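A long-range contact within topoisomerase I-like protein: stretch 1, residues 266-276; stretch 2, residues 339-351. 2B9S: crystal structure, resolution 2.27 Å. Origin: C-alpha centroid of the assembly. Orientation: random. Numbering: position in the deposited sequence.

Stretch 1 (266-276) DFKSNDLHVAQ
Stretch 2 339-351: VLPEVYALLQRFT

No hydrogen bond crosses this contact, although a guanidinium group lies within it: Arg 349 NH2 meets Leu 272 CD1 at 3.6 Å and Ala 275 CB at 4.1 Å, while its approach to Ser 269 O is 4.3 Å. The 456 Å² buried between the stretches, both sides summed, is therefore held by side-chain packing.

Stretch 2 is helical from Pro 341, with phi/psi near -60/-40 through Arg 349, then -71/-14 at Phe 350 and -124/-6 at Thr 351; Leu 340 is at the N-cap (-48/137). Representative i to i+4 bonds are Leu 347 N to Val 343 O, 2.9 Å, and Phe 350 N to Leu 346 O, 2.8 Å. Stretch 1 opens with a type I turn from Asp 266 to Ser 269, closed by Ser 269 N to Asp 266 O at 3.0 Å. Ser 269 (-65/149, chi1 t) then accepts from the backbone, Asp 271 N to Ser 269 OG being 2.9 Å. Asp 271 (-80/122, chi1 t) caps the helix that begins at Leu 272, its OD1 accepting from Val 274 N at 3.3 Å. The two helix axes approach to 11.6 Å, and their N-to-C directions differ by 129°. Register is set by CA-CA distances of 7.0 Å for Phe 267 to Glu 342 and 8.1 Å for Gln 276 to Phe 350.

At the turn, Phe 267 (chi1 -72°, chi2 -24°) points toward stretch 2 and has the largest covered area, 103 Å². Val 343 (chi1 t) places CG2 over one ring face, 3.3 Å from Phe 267 CZ, a tight contact for two carbons. Leu 346 CD1 lies 3.7 Å from Phe 267 CD1, and Leu 340 CD1 4.0 Å from Phe 267 CE2. These branched aliphatic groups suit a buried ring that needs contacts around it but no polar partner. Both leucines are m,t.

Farther along, Phe 350 (chi1 -66°, chi2 -12°) points toward the first helix. Gln 276 (m,t, chi3 0°) lays its CG over the ring face, 3.9 Å from the Phe 350 centroid and 23° off the normal, a CH-pi contact; its amide is hydrogen-bonded elsewhere in the structure, and its aliphatic CG packs here. Ala 275 points toward stretch 2, and its small CB reaches both Leu 346 CD2 and Phe 350 CZ at 4.2 Å. Leu 272 (t,p) starts sideways, but its end comes nearer, bringing CD1 to 4.1 Å from Phe 350 CE1.

The exposed Arg 349 extends alongside this apolar packing with chi1 -160°, chi2 171°, chi3 104° and chi4 -158°.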

# COMPACT_ATOMS: atom_id res chain seq x y z
N ASP D 266 22.79 24.68 6.22
CA ASP D 266 21.44 25.24 6.36
C ASP D 266 20.94 25.27 7.81
O ASP D 266 20.03 26.03 8.12
CB ASP D 266 20.42 24.46 5.53
CG ASP D 266 20.67 24.55 4.04
OD1 ASP D 266 21.32 25.52 3.58
OD2 ASP D 266 20.19 23.64 3.33
N PHE D 267 21.51 24.43 8.67
CA PHE D 267 21.21 24.50 10.10
C PHE D 267 21.46 25.91 10.64
O PHE D 267 20.77 26.36 11.55
CB PHE D 267 22.05 23.50 10.90
CG PHE D 267 21.65 22.07 10.71
CD1 PHE D 267 20.35 21.74 10.30
CD2 PHE D 267 22.56 21.04 10.98
CE1 PHE D 267 19.98 20.40 10.12
CE2 PHE D 267 22.19 19.70 10.80
CZ PHE D 267 20.90 19.38 10.37
N LYS D 268 22.44 26.60 10.06
CA LYS D 268 22.85 27.91 10.55
C LYS D 268 22.14 29.05 9.82
O LYS D 268 22.44 30.21 10.06
CB LYS D 268 24.40 28.07 10.50
N SER D 269 21.19 28.71 8.94
CA SER D 269 20.44 29.72 8.19
C SER D 269 19.57 30.62 9.06
O SER D 269 19.07 30.18 10.11
CB SER D 269 19.58 29.06 7.12
OG SER D 269 18.81 30.01 6.39
N ASN D 270 19.39 31.86 8.64
CA ASN D 270 18.45 32.75 9.31
C ASN D 270 17.11 32.76 8.59
O ASN D 270 16.14 33.37 9.05
CB ASN D 270 19.02 34.17 9.48
CG ASN D 270 19.10 34.94 8.17
OD1 ASN D 270 19.92 34.63 7.30
ND2 ASN D 270 18.26 35.97 8.04
N ASP D 271 17.06 32.08 7.45
CA ASP D 271 15.79 31.85 6.76
C ASP D 271 15.06 30.68 7.43
O ASP D 271 15.60 29.57 7.53
CB ASP D 271 16.03 31.59 5.27
CG ASP D 271 14.74 31.36 4.51
OD1 ASP D 271 13.83 30.73 5.08
OD2 ASP D 271 14.61 31.79 3.35
N LEU D 272 13.84 30.93 7.92
CA LEU D 272 13.12 29.93 8.71
C LEU D 272 12.73 28.68 7.89
O LEU D 272 12.85 27.56 8.37
CB LEU D 272 11.91 30.54 9.42
CG LEU D 272 11.14 29.70 10.44
CD1 LEU D 272 12.02 29.36 11.65
CD2 LEU D 272 9.85 30.41 10.85
N HIS D 273 12.28 28.89 6.65
CA HIS D 273 12.02 27.79 5.72
C HIS D 273 13.26 26.90 5.51
O HIS D 273 13.16 25.67 5.57
CB HIS D 273 11.50 28.30 4.37
CG HIS D 273 11.47 27.26 3.30
ND1 HIS D 273 10.65 26.15 3.37
CD2 HIS D 273 12.17 27.13 2.15
CE1 HIS D 273 10.85 25.38 2.31
NE2 HIS D 273 11.77 25.96 1.56
N VAL D 274 14.41 27.52 5.28
CA VAL D 274 15.66 26.80 5.00
C VAL D 274 16.11 25.94 6.19
O VAL D 274 16.48 24.76 6.00
CB VAL D 274 16.81 27.76 4.50
CG1 VAL D 274 18.09 27.00 4.25
CG2 VAL D 274 16.41 28.46 3.21
N ALA D 275 16.06 26.51 7.40
CA ALA D 275 16.46 25.81 8.62
C ALA D 275 15.54 24.62 8.92
O ALA D 275 16.02 23.56 9.34
CB ALA D 275 16.51 26.76 9.82
N GLN D 276 14.24 24.82 8.71
CA GLN D 276 13.22 23.76 8.84
C GLN D 276 13.41 22.65 7.80
O GLN D 276 13.40 21.46 8.15
CB GLN D 276 11.80 24.35 8.74
CG GLN D 276 11.35 25.09 9.99
CD GLN D 276 9.90 25.50 9.97
OE1 GLN D 276 9.17 25.26 9.01
NE2 GLN D 276 9.46 26.14 11.03
N VAL D 339 20.38 13.36 18.86
CA VAL D 339 20.58 14.18 17.66
C VAL D 339 21.76 15.13 17.81
O VAL D 339 22.21 15.41 18.94
CB VAL D 339 19.30 15.00 17.26
CG1 VAL D 339 18.11 14.06 16.96
CG2 VAL D 339 18.93 16.02 18.32
N LEU D 340 22.24 15.63 16.68
CA LEU D 340 23.21 16.73 16.69
C LEU D 340 22.72 17.84 17.63
O LEU D 340 21.53 18.15 17.66
CB LEU D 340 23.41 17.27 15.27
CG LEU D 340 23.97 16.29 14.23
CD1 LEU D 340 24.18 16.99 12.90
CD2 LEU D 340 25.27 15.63 14.71
N PRO D 341 23.64 18.41 18.45
CA PRO D 341 23.25 19.55 19.31
C PRO D 341 22.65 20.73 18.54
O PRO D 341 21.80 21.43 19.08
CB PRO D 341 24.57 19.95 20.01
CG PRO D 341 25.66 19.15 19.38
CD PRO D 341 25.04 17.98 18.67
N GLU D 342 23.10 20.95 17.31
CA GLU D 342 22.58 22.01 16.46
C GLU D 342 21.14 21.75 16.00
O GLU D 342 20.40 22.70 15.74
CB GLU D 342 23.49 22.23 15.25
N VAL D 343 20.75 20.47 15.90
CA VAL D 343 19.40 20.07 15.52
C VAL D 343 18.50 20.15 16.75
O VAL D 343 17.35 20.60 16.66
CB VAL D 343 19.36 18.65 14.86
CG1 VAL D 343 17.97 18.01 14.92
CG2 VAL D 343 19.87 18.72 13.42
N TYR D 344 19.04 19.72 17.88
CA TYR D 344 18.30 19.76 19.14
C TYR D 344 17.93 21.19 19.54
O TYR D 344 16.81 21.42 20.00
CB TYR D 344 19.09 19.05 20.25
CG TYR D 344 18.36 18.96 21.58
CD1 TYR D 344 18.34 20.06 22.46
CD2 TYR D 344 17.71 17.78 21.97
CE1 TYR D 344 17.68 19.99 23.68
CE2 TYR D 344 17.06 17.70 23.19
CZ TYR D 344 17.05 18.82 24.04
OH TYR D 344 16.40 18.77 25.25
N ALA D 345 18.85 22.14 19.34
CA ALA D 345 18.62 23.56 19.59
C ALA D 345 17.60 24.21 18.63
O ALA D 345 16.80 25.06 19.04
CB ALA D 345 19.93 24.32 19.54
N LEU D 346 17.69 23.84 17.35
CA LEU D 346 16.71 24.21 16.33
C LEU D 346 15.29 23.73 16.69
O LEU D 346 14.34 24.49 16.59
CB LEU D 346 17.13 23.66 14.97
CG LEU D 346 18.18 24.43 14.16
CD1 LEU D 346 18.61 23.67 12.91
CD2 LEU D 346 17.70 25.82 13.79
N LEU D 347 15.17 22.48 17.15
CA LEU D 347 13.91 21.92 17.64
C LEU D 347 13.31 22.66 18.84
O LEU D 347 12.08 22.72 18.97
CB LEU D 347 14.09 20.43 17.99
CG LEU D 347 14.27 19.44 16.82
CD1 LEU D 347 14.52 18.01 17.33
CD2 LEU D 347 13.09 19.50 15.82
N GLN D 348 14.16 23.21 19.71
CA GLN D 348 13.69 24.06 20.81
C GLN D 348 13.10 25.35 20.25
O GLN D 348 12.08 25.82 20.71
CB GLN D 348 14.82 24.37 21.81
CG GLN D 348 15.38 23.15 22.56
CD GLN D 348 16.58 23.51 23.42
OE1 GLN D 348 17.56 24.09 22.94
NE2 GLN D 348 16.51 23.16 24.71
N ARG D 349 13.75 25.91 19.24
CA ARG D 349 13.26 27.08 18.54
C ARG D 349 11.91 26.78 17.87
O ARG D 349 10.97 27.59 17.94
CB ARG D 349 14.29 27.55 17.50
CG ARG D 349 14.11 29.00 17.07
CD ARG D 349 15.28 29.50 16.20
NE ARG D 349 14.95 29.57 14.76
CZ ARG D 349 15.87 29.57 13.78
NH1 ARG D 349 17.17 29.48 14.09
NH2 ARG D 349 15.50 29.64 12.51
N PHE D 350 11.82 25.61 17.23
CA PHE D 350 10.66 25.24 16.42
C PHE D 350 9.42 24.94 17.25
O PHE D 350 8.34 24.85 16.69
CB PHE D 350 10.96 24.02 15.52
CG PHE D 350 11.99 24.27 14.45
CD1 PHE D 350 12.43 25.56 14.15
CD2 PHE D 350 12.51 23.20 13.73
CE1 PHE D 350 13.38 25.77 13.17
CE2 PHE D 350 13.46 23.40 12.73
CZ PHE D 350 13.89 24.68 12.44
N THR D 351 9.59 24.76 18.56
CA THR D 351 8.49 24.38 19.43
C THR D 351 8.21 25.30 20.61
O THR D 351 7.22 25.10 21.31
CB THR D 351 8.66 22.93 20.03
OG1 THR D 351 9.88 22.85 20.79
CG2 THR D 351 8.69 21.87 18.95